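Local coordinates for protein adenine Deaminase (Enterococcus faecalis, PDB 2ICS) that is a two-zinc amidohydrolase, crystallised with adenine, that deacetylates acetyl-(R)-mandelate in vitro with very low efficiency, at residues V83-I97 against T109-V123. Numbering follows the deposited sequence.
Sequences VTTVIDAGTTGAENI and TNVFGLVNISKWGIV
Neighbouring parallel strands of the TIM barrel, 83-89 and 110-114, form a right-handed beta-alpha-beta unit with helix 97-105. Their ladder runs from Asn110 N on Thr84 O to Leu114 N on Asp88 O (2.9 Å). On the barrel-interior face Ile87 CG2 presses tightly on Leu114 CD1 (3.4 Å), while Thr85 CG2, anti to its own N, meets the Phe112 ring at its edge, in plane. On the helix-facing side Val86 CG2 meets Val111 CG2, and Val111 also touches Phe100 and Ala104 of that helix.

Beyond the strands, backbone bonds continue (Asn116 N to Thr92 O, Glu95 N to Lys119 O) and side-chain amides add to them. With chi1 at -157°, Asn116 swings its ND2 to Gly90 O, 2.8 Å away and in the carbonyl plane, while its OD1 receives Ser118 N in an Asx turn. Asn96 OD1 takes Gly93 N as its ND2 reaches Trp120 O from above the carbonyl plane. Glu95 CB sits over one face of the Trp120 six-membered ring, 3.6 Å from its centroid, a CH-pi contact.

Asp88 grips Thr91 twice: OD1 accepts Thr91 N (2.8 Å) and OD2 accepts Thr91 OG1, both through syn lone pairs. Thr91 OG1 also bonds ND1 of the zinc ligand His62, probably orienting that imidazole; Ile122 N on Thr91 O and a water shared by Asp88 OD1 and Leu114 O join this second-shell pair to 109-123.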
# COMPACT_ATOMS: atom_id res chain seq x y z
N VAL A 83 -3.09 10.37 -3.07
CA VAL A 83 -3.03 9.37 -2.01
C VAL A 83 -3.12 10.08 -0.66
O VAL A 83 -2.23 10.85 -0.29
CB VAL A 83 -1.73 8.54 -2.12
CG1 VAL A 83 -1.72 7.44 -1.05
CG2 VAL A 83 -1.62 7.91 -3.52
N THR A 84 -4.20 9.83 0.07
CA THR A 84 -4.43 10.47 1.35
C THR A 84 -3.66 9.85 2.52
O THR A 84 -3.35 10.54 3.49
CB THR A 84 -5.94 10.50 1.69
OG1 THR A 84 -6.46 9.16 1.72
CG2 THR A 84 -6.70 11.31 0.65
N THR A 85 -3.36 8.56 2.43
CA THR A 85 -2.64 7.86 3.49
C THR A 85 -1.55 6.95 2.92
O THR A 85 -1.75 6.31 1.88
CB THR A 85 -3.61 7.00 4.36
OG1 THR A 85 -4.52 7.86 5.05
CG2 THR A 85 -2.84 6.19 5.38
N VAL A 86 -0.40 6.90 3.58
CA VAL A 86 0.69 6.03 3.16
C VAL A 86 1.25 5.32 4.37
O VAL A 86 1.22 5.84 5.49
CB VAL A 86 1.86 6.80 2.47
CG1 VAL A 86 1.39 7.41 1.15
CG2 VAL A 86 2.40 7.88 3.40
N ILE A 87 1.75 4.11 4.15
CA ILE A 87 2.34 3.33 5.21
C ILE A 87 3.76 2.99 4.81
O ILE A 87 3.98 2.28 3.83
CB ILE A 87 1.56 2.03 5.46
CG1 ILE A 87 0.07 2.33 5.66
CG2 ILE A 87 2.13 1.32 6.68
CD1 ILE A 87 -0.79 1.10 5.93
N ASP A 88 4.72 3.52 5.56
CA ASP A 88 6.12 3.25 5.29
C ASP A 88 6.40 1.79 5.68
O ASP A 88 6.16 1.40 6.82
CB ASP A 88 7.00 4.20 6.09
CG ASP A 88 8.46 3.87 5.96
OD1 ASP A 88 8.92 2.93 6.66
OD2 ASP A 88 9.15 4.53 5.15
N ALA A 89 6.92 1.01 4.74
CA ALA A 89 7.17 -0.41 4.97
C ALA A 89 8.47 -0.79 5.70
O ALA A 89 9.34 -1.45 5.13
CB ALA A 89 7.08 -1.17 3.65
N GLY A 90 8.58 -0.37 6.95
CA GLY A 90 9.76 -0.72 7.74
C GLY A 90 11.08 -0.06 7.42
O GLY A 90 12.14 -0.65 7.62
N THR A 91 11.04 1.17 6.92
CA THR A 91 12.28 1.87 6.61
C THR A 91 13.06 2.03 7.91
O THR A 91 14.29 1.97 7.92
CB THR A 91 12.01 3.28 6.05
OG1 THR A 91 11.27 3.18 4.84
CG2 THR A 91 13.33 4.00 5.78
N THR A 92 12.34 2.23 9.01
CA THR A 92 12.96 2.43 10.31
C THR A 92 12.67 1.32 11.30
O THR A 92 11.66 0.62 11.20
CB THR A 92 12.48 3.74 10.98
OG1 THR A 92 11.08 3.63 11.30
CG2 THR A 92 12.69 4.92 10.05
N GLY A 93 13.57 1.19 12.26
CA GLY A 93 13.42 0.21 13.32
C GLY A 93 13.15 0.99 14.59
O GLY A 93 13.03 2.22 14.54
N ALA A 94 13.05 0.31 15.72
CA ALA A 94 12.78 0.97 16.99
C ALA A 94 13.76 2.10 17.32
O ALA A 94 13.39 3.07 17.98
CB ALA A 94 12.78 -0.06 18.12
N GLU A 95 15.00 1.98 16.85
CA GLU A 95 16.02 2.98 17.14
C GLU A 95 15.93 4.29 16.36
O GLU A 95 16.55 5.28 16.75
CB GLU A 95 17.41 2.36 16.94
CG GLU A 95 17.73 1.23 17.92
CD GLU A 95 18.00 1.73 19.34
OE1 GLU A 95 18.98 2.49 19.53
OE2 GLU A 95 17.24 1.36 20.26
N ASN A 96 15.17 4.31 15.27
CA ASN A 96 15.06 5.54 14.49
C ASN A 96 13.64 5.93 14.08
O ASN A 96 13.44 6.94 13.42
CB ASN A 96 15.97 5.47 13.26
CG ASN A 96 15.87 4.14 12.51
OD1 ASN A 96 15.20 3.20 12.96
ND2 ASN A 96 16.53 4.06 11.37
N ILE A 97 12.66 5.15 14.50
CA ILE A 97 11.28 5.43 14.14
C ILE A 97 10.75 6.76 14.72
O ILE A 97 9.88 7.41 14.13
CB ILE A 97 10.36 4.27 14.57
CG1 ILE A 97 8.97 4.45 13.95
CG2 ILE A 97 10.29 4.19 16.10
CD1 ILE A 97 8.14 3.20 13.95
N THR A 109 -0.12 14.66 4.06
CA THR A 109 -0.55 13.28 3.91
C THR A 109 -0.54 12.58 5.26
O THR A 109 0.29 12.89 6.11
CB THR A 109 0.40 12.50 2.98
OG1 THR A 109 0.58 13.24 1.76
CG2 THR A 109 -0.16 11.13 2.65
N ASN A 110 -1.47 11.65 5.47
CA ASN A 110 -1.48 10.89 6.71
C ASN A 110 -0.38 9.86 6.52
O ASN A 110 -0.34 9.17 5.49
CB ASN A 110 -2.81 10.17 6.93
CG ASN A 110 -3.97 11.12 7.07
OD1 ASN A 110 -3.88 12.12 7.77
ND2 ASN A 110 -5.08 10.81 6.40
N VAL A 111 0.53 9.76 7.48
CA VAL A 111 1.63 8.82 7.38
C VAL A 111 1.67 7.85 8.55
O VAL A 111 1.75 8.26 9.71
CB VAL A 111 2.99 9.54 7.31
CG1 VAL A 111 4.12 8.53 7.25
CG2 VAL A 111 3.02 10.47 6.10
N PHE A 112 1.60 6.56 8.24
CA PHE A 112 1.69 5.52 9.26
C PHE A 112 2.92 4.72 8.89
O PHE A 112 3.50 4.93 7.82
CB PHE A 112 0.46 4.62 9.23
CG PHE A 112 -0.81 5.33 9.60
CD1 PHE A 112 -1.07 5.67 10.93
CD2 PHE A 112 -1.73 5.69 8.62
CE1 PHE A 112 -2.23 6.36 11.27
CE2 PHE A 112 -2.89 6.38 8.95
CZ PHE A 112 -3.14 6.71 10.29
N GLY A 113 3.32 3.81 9.76
CA GLY A 113 4.49 3.02 9.45
C GLY A 113 4.53 1.66 10.11
O GLY A 113 3.85 1.42 11.11
N LEU A 114 5.31 0.77 9.51
CA LEU A 114 5.53 -0.57 10.02
C LEU A 114 6.92 -0.48 10.61
O LEU A 114 7.81 0.13 10.01
CB LEU A 114 5.54 -1.59 8.89
CG LEU A 114 4.24 -2.22 8.41
CD1 LEU A 114 3.05 -1.30 8.65
CD2 LEU A 114 4.40 -2.57 6.93
N VAL A 115 7.13 -1.06 11.78
CA VAL A 115 8.45 -1.02 12.39
C VAL A 115 9.21 -2.26 11.94
O VAL A 115 8.70 -3.37 12.03
CB VAL A 115 8.36 -0.97 13.93
CG1 VAL A 115 7.52 -2.11 14.45
CG2 VAL A 115 9.76 -1.01 14.53
N ASN A 116 10.42 -2.05 11.44
CA ASN A 116 11.26 -3.15 10.98
C ASN A 116 11.65 -3.94 12.22
O ASN A 116 11.95 -3.34 13.25
CB ASN A 116 12.52 -2.60 10.31
CG ASN A 116 13.15 -3.57 9.34
OD1 ASN A 116 13.46 -4.71 9.68
ND2 ASN A 116 13.35 -3.11 8.11
N ILE A 117 11.66 -5.26 12.13
CA ILE A 117 12.04 -6.06 13.30
C ILE A 117 13.50 -5.84 13.65
O ILE A 117 13.94 -6.19 14.75
CB ILE A 117 11.77 -7.56 13.08
CG1 ILE A 117 12.52 -8.05 11.84
CG2 ILE A 117 10.28 -7.79 12.94
CD1 ILE A 117 12.44 -9.55 11.64
N SER A 118 14.26 -5.26 12.72
CA SER A 118 15.68 -4.96 12.96
C SER A 118 15.73 -3.50 13.45
O SER A 118 15.35 -2.58 12.72
CB SER A 118 16.48 -5.10 11.66
OG SER A 118 17.86 -5.01 11.91
N LYS A 119 16.19 -3.30 14.68
CA LYS A 119 16.23 -1.97 15.29
C LYS A 119 16.67 -0.75 14.48
O LYS A 119 16.22 0.36 14.77
CB LYS A 119 17.02 -2.01 16.61
CG LYS A 119 18.51 -2.34 16.51
CD LYS A 119 19.17 -2.07 17.86
CE LYS A 119 20.65 -2.47 17.90
NZ LYS A 119 20.84 -3.94 18.09
N TRP A 120 17.53 -0.92 13.49
CA TRP A 120 17.95 0.24 12.70
C TRP A 120 17.27 0.32 11.34
O TRP A 120 17.64 1.13 10.50
CB TRP A 120 19.47 0.26 12.52
CG TRP A 120 20.20 0.53 13.80
CD1 TRP A 120 20.84 -0.38 14.59
CD2 TRP A 120 20.31 1.79 14.48
NE1 TRP A 120 21.34 0.23 15.72
CE2 TRP A 120 21.03 1.57 15.67
CE3 TRP A 120 19.87 3.09 14.18
CZ2 TRP A 120 21.31 2.59 16.58
CZ3 TRP A 120 20.15 4.11 15.08
CH2 TRP A 120 20.87 3.86 16.27
N GLY A 121 16.26 -0.52 11.13
CA GLY A 121 15.57 -0.50 9.86
C GLY A 121 16.45 -0.95 8.71
O GLY A 121 17.29 -1.85 8.86
N ILE A 122 16.28 -0.32 7.56
CA ILE A 122 17.04 -0.68 6.37
C ILE A 122 18.31 0.15 6.16
O ILE A 122 18.69 0.40 5.03
CB ILE A 122 16.17 -0.51 5.11
CG1 ILE A 122 15.74 0.96 5.02
CG2 ILE A 122 14.96 -1.43 5.18
CD1 ILE A 122 14.73 1.24 3.96
N VAL A 123 18.95 0.57 7.25
CA VAL A 123 20.18 1.37 7.13
C VAL A 123 21.13 0.70 6.14
O VAL A 123 21.56 1.31 5.17
CB VAL A 123 20.88 1.52 8.50
CG1 VAL A 123 20.04 2.39 9.42
CG2 VAL A 123 21.11 0.16 9.13
O HOH W 1 9.48 2.47 9.24
O HOH W 2 13.15 -2.41 15.51